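HK97 Family Phage Portal Protein (PDB 3KDR) probably serves as a phage portal protein of the HK97 family, the kind that forms the ring through which DNA enters and leaves the capsid. Local coordinates at residues A32-V37 / A289-A294. Residues are numbered along the deposited sequence; the frame is centred on the assembly and turned at random.
Sequences ARTPLV and AALLDA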
loop_
_atom_site.group_PDB
_atom_site.type_symbol
_atom_site.label_atom_id
_atom_site.label_comp_id
_atom_site.label_asym_id
_atom_site.label_seq_id
_atom_site.Cartn_x
_atom_site.Cartn_y
_atom_site.Cartn_z
ATOM N N ALA C 32 -35.261 6.734 -25.665
ATOM C CA ALA C 32 -36.489 6.023 -26.033
ATOM C C ALA C 32 -37.460 5.869 -24.883
ATOM O O ALA C 32 -38.621 5.992 -25.083
ATOM C CB ALA C 32 -36.203 4.692 -26.620
ATOM N N ARG C 33 -37.004 5.663 -23.672
ATOM C CA ARG C 33 -37.941 5.419 -22.592
ATOM C C ARG C 33 -38.533 6.682 -22.036
ATOM O O ARG C 33 -39.474 6.663 -21.249
ATOM C CB ARG C 33 -37.256 4.693 -21.465
ATOM C CG ARG C 33 -36.840 3.329 -21.841
ATOM C CD ARG C 33 -36.189 2.643 -20.691
ATOM N NE ARG C 33 -36.930 2.921 -19.481
ATOM C CZ ARG C 33 -36.403 2.922 -18.259
ATOM N NH1 ARG C 33 -35.108 2.607 -18.061
ATOM N NH2 ARG C 33 -37.188 3.194 -17.212
ATOM N N THR C 34 -37.990 7.797 -22.430
ATOM C CA THR C 34 -38.356 8.998 -21.753
ATOM C C THR C 34 -39.544 9.672 -22.449
ATOM O O THR C 34 -39.502 9.952 -23.633
ATOM C CB THR C 34 -37.184 9.921 -21.733
ATOM O OG1 THR C 34 -36.072 9.211 -21.175
ATOM C CG2 THR C 34 -37.506 11.156 -20.919
ATOM N N PRO C 35 -40.606 9.915 -21.712
ATOM C CA PRO C 35 -41.783 10.442 -22.316
ATOM C C PRO C 35 -41.606 11.842 -22.867
ATOM O O PRO C 35 -40.919 12.661 -22.276
ATOM C CB PRO C 35 -42.784 10.472 -21.147
ATOM C CG PRO C 35 -42.363 9.492 -20.260
ATOM C CD PRO C 35 -40.866 9.525 -20.320
ATOM N N LEU C 36 -42.273 12.095 -23.983
ATOM C CA LEU C 36 -42.389 13.422 -24.513
ATOM C C LEU C 36 -43.680 14.030 -23.941
ATOM O O LEU C 36 -44.707 13.372 -23.905
ATOM C CB LEU C 36 -42.449 13.367 -26.032
ATOM C CG LEU C 36 -41.117 13.501 -26.734
ATOM C CD1 LEU C 36 -41.325 13.351 -28.187
ATOM C CD2 LEU C 36 -40.538 14.825 -26.461
ATOM N N VAL C 37 -43.627 15.294 -23.538
ATOM C CA VAL C 37 -44.611 15.825 -22.657
ATOM C C VAL C 37 -44.917 17.299 -22.930
ATOM O O VAL C 37 -44.051 18.076 -23.369
ATOM C CB VAL C 37 -44.101 15.604 -21.259
ATOM C CG1 VAL C 37 -44.019 16.873 -20.496
ATOM C CG2 VAL C 37 -44.928 14.501 -20.597
ATOM N N ALA C 289 -37.862 13.088 -15.386
ATOM C CA ALA C 289 -38.353 12.867 -14.046
ATOM C C ALA C 289 -39.123 11.570 -14.050
ATOM O O ALA C 289 -39.092 10.848 -13.067
ATOM C CB ALA C 289 -39.249 14.010 -13.618
ATOM N N ALA C 290 -39.811 11.297 -15.165
ATOM C CA ALA C 290 -40.573 10.060 -15.367
ATOM C C ALA C 290 -39.719 8.832 -15.203
ATOM O O ALA C 290 -40.222 7.795 -14.700
ATOM C CB ALA C 290 -41.199 10.022 -16.758
ATOM N N LEU C 291 -38.465 8.916 -15.648
ATOM C CA LEU C 291 -37.569 7.802 -15.500
ATOM C C LEU C 291 -37.298 7.542 -14.037
ATOM O O LEU C 291 -37.218 6.387 -13.617
ATOM C CB LEU C 291 -36.228 8.067 -16.155
ATOM C CG LEU C 291 -36.211 8.222 -17.660
ATOM C CD1 LEU C 291 -34.898 8.888 -18.001
ATOM C CD2 LEU C 291 -36.438 6.891 -18.337
ATOM N N LEU C 292 -37.125 8.609 -13.267
ATOM C CA LEU C 292 -36.873 8.464 -11.837
ATOM C C LEU C 292 -38.053 7.904 -11.025
ATOM O O LEU C 292 -37.876 7.139 -10.078
ATOM C CB LEU C 292 -36.450 9.809 -11.263
ATOM C CG LEU C 292 -34.953 10.034 -11.083
ATOM C CD1 LEU C 292 -34.208 9.375 -12.176
ATOM C CD2 LEU C 292 -34.669 11.476 -11.071
ATOM N N ASP C 293 -39.257 8.310 -11.395
ATOM C CA ASP C 293 -40.481 7.822 -10.756
ATOM C C ASP C 293 -40.690 6.341 -10.953
ATOM O O ASP C 293 -41.214 5.683 -10.063
ATOM C CB ASP C 293 -41.698 8.555 -11.307
ATOM C CG ASP C 293 -41.694 10.062 -10.950
ATOM O OD1 ASP C 293 -40.730 10.530 -10.267
ATOM O OD2 ASP C 293 -42.656 10.784 -11.356
ATOM N N ALA C 294 -40.276 5.836 -12.119
ATOM C CA ALA C 294 -40.363 4.428 -12.454
ATOM C C ALA C 294 -39.503 3.589 -11.524
ATOM O O ALA C 294 -39.851 2.432 -11.220
ATOM C CB ALA C 294 -39.931 4.213 -13.857
#
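One face of the Arg-33 guanidinium rests on methyl CD2 of Leu-291, which sits 3.9 Å above the plane and is displaced toward the rim of the group, while methyl CB of Ala-294 approaches at the edge, near that plane. The arginine reaches this position with CG beside the backbone N (chi1 -66°), an extended chi2 and a bend at chi3 (42°) that turns the guanidinium toward Leu-291 and Ala-294. CB of the same arginine is also 3.9 Å from CD2 of Leu-291, so one methyl touches both CB and the guanidinium of the same side chain, the two chains crossing obliquely. Thr-34 OG1 lies against the fork of the leucine, nearest to CD1 at 3.4 Å, the side chains crossing at about a right angle. That hydroxyl is hydrogen-bonded to the carbonyl oxygen of Thr-30, one turn back in helix 18-33; it is thus tied back to the helix that precedes it, and meets Leu-291 by van der Waals contact. Beyond the threonine, the ring of Pro-35 lies against the small side chain of Ala-290, CD coming within 3.6 Å of CB. The contact is van der Waals packing, the arginine contributing CB and the face of its guanidinium. It joins the C-terminal end of helix 18-33 and the link, Thr-34 and Pro-35, that leads into strand 36-38, to helix 289-294. The strand pairs antiparallel with 284-286, just ahead of that helix, and the backbone of Pro-35 is hydrogen-bonded to that of Asp-287, as is Val-37 to Lys-285. Phe-286 packs on Thr-34, Phe-61 of helix 60-74 touches Arg-33, and Leu-292 turns to Met-251 and Ile-252 of helix 247-270.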